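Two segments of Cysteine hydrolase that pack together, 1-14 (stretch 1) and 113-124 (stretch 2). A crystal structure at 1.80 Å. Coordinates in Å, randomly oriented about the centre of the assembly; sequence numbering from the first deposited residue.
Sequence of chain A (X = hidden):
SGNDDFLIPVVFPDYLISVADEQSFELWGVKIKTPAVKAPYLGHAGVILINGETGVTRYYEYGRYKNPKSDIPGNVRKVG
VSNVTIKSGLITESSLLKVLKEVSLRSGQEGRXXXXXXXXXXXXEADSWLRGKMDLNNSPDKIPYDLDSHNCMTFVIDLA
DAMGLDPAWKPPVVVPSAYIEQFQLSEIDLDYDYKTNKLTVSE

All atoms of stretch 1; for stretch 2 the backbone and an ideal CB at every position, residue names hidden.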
# COMPACT_ATOMS: atom_id res chain seq x y z
N SER A 1 12.40 -21.87 2.00
CA SER A 1 13.21 -20.95 2.79
C SER A 1 12.59 -20.67 4.15
O SER A 1 13.31 -20.47 5.14
CB SER A 1 13.41 -19.63 2.03
OG SER A 1 12.26 -18.80 2.14
N GLY A 2 11.26 -20.65 4.21
CA GLY A 2 10.57 -20.18 5.39
C GLY A 2 10.72 -18.70 5.65
O GLY A 2 10.43 -18.24 6.76
N ASN A 3 11.19 -17.93 4.66
CA ASN A 3 11.40 -16.49 4.84
C ASN A 3 10.05 -15.78 4.93
O ASN A 3 9.16 -16.04 4.13
CB ASN A 3 12.21 -15.94 3.67
CG ASN A 3 12.65 -14.50 3.88
OD1 ASN A 3 13.09 -14.12 4.97
ND2 ASN A 3 12.53 -13.68 2.83
N ASP A 4 9.92 -14.90 5.92
CA ASP A 4 8.68 -14.15 6.11
C ASP A 4 8.32 -13.35 4.86
O ASP A 4 9.18 -12.84 4.15
CB ASP A 4 8.82 -13.18 7.29
CG ASP A 4 8.43 -13.81 8.62
OD1 ASP A 4 7.84 -14.90 8.61
OD2 ASP A 4 8.73 -13.21 9.67
N ASP A 5 7.02 -13.22 4.62
CA ASP A 5 6.54 -12.35 3.56
C ASP A 5 6.72 -10.89 3.95
O ASP A 5 7.07 -10.57 5.10
CB ASP A 5 5.07 -12.65 3.26
CG ASP A 5 4.83 -14.11 2.94
OD1 ASP A 5 5.56 -14.66 2.08
OD2 ASP A 5 3.93 -14.72 3.55
N PHE A 6 6.47 -10.00 2.99
CA PHE A 6 6.59 -8.57 3.18
C PHE A 6 5.26 -7.90 2.86
O PHE A 6 4.62 -8.23 1.86
CB PHE A 6 7.65 -7.94 2.25
CG PHE A 6 9.04 -8.53 2.38
CD1 PHE A 6 9.33 -9.77 1.83
CD2 PHE A 6 10.06 -7.81 2.98
CE1 PHE A 6 10.63 -10.30 1.92
CE2 PHE A 6 11.36 -8.33 3.08
CZ PHE A 6 11.63 -9.57 2.55
N LEU A 7 4.86 -6.97 3.72
CA LEU A 7 3.76 -6.05 3.43
C LEU A 7 4.30 -4.64 3.63
O LEU A 7 4.77 -4.30 4.72
CB LEU A 7 2.54 -6.31 4.33
CG LEU A 7 1.23 -5.68 3.83
CD1 LEU A 7 0.72 -6.47 2.62
CD2 LEU A 7 0.17 -5.63 4.93
N ILE A 8 4.26 -3.84 2.57
CA ILE A 8 4.86 -2.50 2.58
C ILE A 8 3.76 -1.49 2.28
O ILE A 8 3.54 -1.16 1.10
CB ILE A 8 6.01 -2.40 1.57
CG1 ILE A 8 7.01 -3.53 1.80
CG2 ILE A 8 6.70 -1.04 1.68
CD1 ILE A 8 8.17 -3.51 0.82
N PRO A 9 3.04 -1.02 3.29
CA PRO A 9 2.20 0.16 3.10
C PRO A 9 3.06 1.30 2.58
O PRO A 9 4.15 1.54 3.09
CB PRO A 9 1.67 0.45 4.52
CG PRO A 9 1.75 -0.89 5.24
CD PRO A 9 3.00 -1.53 4.67
N VAL A 10 2.57 1.99 1.55
CA VAL A 10 3.28 3.12 0.97
C VAL A 10 2.33 4.31 0.94
O VAL A 10 1.17 4.17 0.55
CB VAL A 10 3.84 2.80 -0.43
CG1 VAL A 10 4.94 1.72 -0.31
CG2 VAL A 10 2.75 2.32 -1.37
N VAL A 11 2.81 5.47 1.37
CA VAL A 11 2.06 6.72 1.30
C VAL A 11 2.85 7.70 0.44
O VAL A 11 4.09 7.73 0.50
CB VAL A 11 1.80 7.30 2.71
CG1 VAL A 11 1.17 8.68 2.62
CG2 VAL A 11 0.88 6.35 3.51
N PHE A 12 2.13 8.47 -0.37
CA PHE A 12 2.71 9.50 -1.22
C PHE A 12 2.32 10.82 -0.57
O PHE A 12 1.24 11.36 -0.87
CB PHE A 12 2.16 9.40 -2.64
CG PHE A 12 2.23 8.00 -3.21
CD1 PHE A 12 1.13 7.15 -3.14
CD2 PHE A 12 3.40 7.53 -3.81
CE1 PHE A 12 1.19 5.86 -3.64
CE2 PHE A 12 3.48 6.26 -4.33
CZ PHE A 12 2.37 5.41 -4.24
N PRO A 13 3.12 11.36 0.35
CA PRO A 13 2.64 12.49 1.16
C PRO A 13 2.43 13.76 0.38
O PRO A 13 1.72 14.65 0.86
CB PRO A 13 3.75 12.67 2.21
CG PRO A 13 4.75 11.59 1.97
CD PRO A 13 4.55 11.07 0.59
N ASP A 14 3.03 13.90 -0.80
CA ASP A 14 2.91 15.11 -1.60
C ASP A 14 1.87 14.99 -2.70
O ASP A 14 1.75 15.89 -3.54
CB ASP A 14 4.27 15.47 -2.18
CG ASP A 14 5.30 15.73 -1.11
OD1 ASP A 14 4.94 16.39 -0.10
OD2 ASP A 14 6.44 15.26 -1.25
N UNK A 113 7.89 8.55 -1.53
CA UNK A 113 7.15 7.53 -0.79
C UNK A 113 7.62 7.55 0.65
O UNK A 113 8.82 7.62 0.91
CB UNK A 113 7.34 6.14 -1.41
N UNK A 114 6.66 7.52 1.58
CA UNK A 114 6.90 7.17 2.98
C UNK A 114 6.25 5.82 3.23
O UNK A 114 5.06 5.66 2.95
CB UNK A 114 6.35 8.23 3.93
N UNK A 115 7.01 4.85 3.75
CA UNK A 115 6.46 3.52 3.96
C UNK A 115 6.93 2.90 5.27
O UNK A 115 7.76 3.45 5.99
CB UNK A 115 6.84 2.61 2.79
N UNK A 116 6.34 1.75 5.57
CA UNK A 116 6.82 0.86 6.62
C UNK A 116 6.96 -0.53 6.02
O UNK A 116 6.25 -0.88 5.07
CB UNK A 116 5.88 0.85 7.83
N UNK A 117 7.86 -1.33 6.59
CA UNK A 117 8.10 -2.68 6.11
C UNK A 117 7.66 -3.64 7.20
O UNK A 117 8.26 -3.69 8.28
CB UNK A 117 9.57 -2.89 5.74
N UNK A 118 6.63 -4.43 6.92
CA UNK A 118 6.04 -5.36 7.87
C UNK A 118 6.33 -6.77 7.41
O UNK A 118 6.38 -7.05 6.22
CB UNK A 118 4.53 -5.13 8.01
N UNK A 119 6.50 -7.68 8.37
CA UNK A 119 6.90 -9.05 8.06
C UNK A 119 6.00 -10.06 8.76
O UNK A 119 5.60 -9.86 9.91
CB UNK A 119 8.36 -9.28 8.46
N UNK A 120 5.75 -11.17 8.09
CA UNK A 120 4.98 -12.25 8.67
C UNK A 120 4.69 -13.28 7.61
O UNK A 120 5.09 -13.15 6.45
CB UNK A 120 3.68 -11.73 9.29
N UNK A 121 3.99 -14.34 8.02
CA UNK A 121 3.55 -15.38 7.09
C UNK A 121 2.11 -15.08 6.72
O UNK A 121 1.19 -15.39 7.48
CB UNK A 121 3.69 -16.78 7.69
N UNK A 122 1.90 -14.46 5.56
CA UNK A 122 0.55 -14.04 5.22
C UNK A 122 0.29 -13.84 3.74
O UNK A 122 -0.76 -13.30 3.38
CB UNK A 122 0.23 -12.74 5.95
N UNK A 123 1.21 -14.25 2.86
CA UNK A 123 1.07 -13.88 1.45
C UNK A 123 -0.27 -14.35 0.87
O UNK A 123 -0.99 -13.56 0.26
CB UNK A 123 2.22 -14.47 0.64
N UNK A 124 -0.60 -15.64 1.02
CA UNK A 124 -1.82 -16.13 0.38
C UNK A 124 -3.06 -15.50 1.02
O UNK A 124 -4.03 -15.20 0.32
CB UNK A 124 -1.89 -17.66 0.47

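The two strands run antiparallel, so stretch 2 is read from the Phe12 end of stretch 1 back toward Gly2.

At position 113 the CA-to-CB bond points sideways, with Val10 CB and Phe12 CD2 both within 5 Å of the ideal CB. Any branched or long apolar chain would suit. It is Ile113: CG2 lies 3.7 Å from Val10 CB, and CG1 3.6 Å from Phe12 CE2.

Position 114 pairs with Val11 through two backbone hydrogen bonds, each 2.8 Å: N to Val11 O, and Val11 N to O of 114. Its CB lies on the Val11 side of the sheet, 4.2 Å from Pro13 CG, so a small or modest side chain fits. Ser114 places OG 3.5 Å from Pro13 CG.

At 115 an ideal CB would lie 2.9 Å from Pro9 O, a clash. Only glycine avoids it, and Gly115 lets its CA come within 4.4 Å of Val10 CA.

Position 116 points sideways, its CB 4.9 Å from Pro9 CD; a beta-branched or other apolar residue would serve. Val116 brings CG2 to 3.7 Å from Pro9 CD, while its N makes a weak 3.3 Å hydrogen bond to Pro9 O.

At 117 the CA-to-CB bond points sideways, and the ideal CB is 4.7 Å from Ile8 CG1, again inviting an aliphatic. Val117 CG1 reaches Phe6 CD2 at 4.2 Å, at the edge of that ring.

Position 118 pairs with Leu7, N to O and O to N, both 2.9 Å. Its CB shares the Leu7 side, near Pro9, so apolar chains suit. Leu118 CD1 lies 4.1 Å from Pro9 CD.

Position 119 shares a side with Phe6, whose ring offers a flat face, and the carbonyls of Asp4 and Asp5 are nearby acceptors. A long chain with several donors fits best; lysine could use part of this. Arg119 stacks its guanidinium on Phe6, planes at 7°, while NE donates to Asp5 O (3.0 Å) and NH2 to Asp4 O (2.9 Å).

At 120 the backbone is almost fully extended (172/-180), a conformation glycine adopts easily, though the CB site is open. Gly120 O accepts from Asp5 N at 2.7 Å.

Position 121 points away, but the Asp4 carboxylate favours a long cation. Lys121 curls back, NZ forming a salt bridge with Asp4 OD1 at 3.0 Å.

Asp5 OD2 accepts from the backbone N of 122 (2.9 Å) and of 123 (2.8 Å), so any residue but proline can make these bonds. A large apolar group at 122 could reach Leu7: Phe122 CZ lies 3.7 Å from Leu7 CB. At 123 the CA-to-CB bond points sideways and the ideal CB is 3.4 Å from Asp5 OD2; an acidic group would put a second negative charge near that carboxylate, but many others would do if their chain leads away. Phe123 begins the helix, its ring leading away. Position 124 meets nothing here and tolerates many residues; it is Ser124.

Stretch 2 113-124: ISGVVLRGKFFS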
# COMPACT_ATOMS: atom_id res chain seq x y z
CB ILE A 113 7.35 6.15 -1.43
CG1 ILE A 113 6.72 6.12 -2.82
CG2 ILE A 113 6.80 5.02 -0.50
CD1 ILE A 113 6.91 4.83 -3.57
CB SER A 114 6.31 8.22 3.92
OG SER A 114 6.90 9.50 3.75
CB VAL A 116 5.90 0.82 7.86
CG1 VAL A 116 5.88 2.17 8.55
CG2 VAL A 116 4.47 0.36 7.48
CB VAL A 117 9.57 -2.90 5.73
CG1 VAL A 117 9.76 -4.29 5.20
CG2 VAL A 117 10.00 -1.85 4.68
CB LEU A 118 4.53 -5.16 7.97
CG LEU A 118 4.03 -3.73 8.11
CD1 LEU A 118 2.53 -3.71 8.07
CD2 LEU A 118 4.58 -3.10 9.39
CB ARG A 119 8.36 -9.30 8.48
CG ARG A 119 9.38 -8.37 7.82
CD ARG A 119 9.44 -8.53 6.30
NE ARG A 119 9.88 -9.86 5.87
CZ ARG A 119 11.15 -10.28 5.89
NH1 ARG A 119 12.11 -9.49 6.34
NH2 ARG A 119 11.45 -11.50 5.46
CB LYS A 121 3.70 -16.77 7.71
CG LYS A 121 5.13 -17.15 8.06
CD LYS A 121 5.97 -17.29 6.79
CE LYS A 121 7.42 -17.65 7.10
NZ LYS A 121 7.69 -17.92 8.53
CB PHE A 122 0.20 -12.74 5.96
CG PHE A 122 1.25 -11.68 5.84
CD1 PHE A 122 1.58 -11.15 4.60
CD2 PHE A 122 1.90 -11.21 6.96
CE1 PHE A 122 2.56 -10.18 4.48
CE2 PHE A 122 2.89 -10.24 6.84
CZ PHE A 122 3.21 -9.72 5.60
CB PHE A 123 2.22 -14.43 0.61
CG PHE A 123 2.09 -14.08 -0.85
CD1 PHE A 123 2.60 -12.89 -1.34
CD2 PHE A 123 1.42 -14.92 -1.72
CE1 PHE A 123 2.46 -12.55 -2.69
CE2 PHE A 123 1.28 -14.59 -3.06
CZ PHE A 123 1.80 -13.41 -3.54
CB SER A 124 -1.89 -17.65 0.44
OG SER A 124 -2.12 -18.11 1.76
O HOH W 1 7.68 -11.84 11.74
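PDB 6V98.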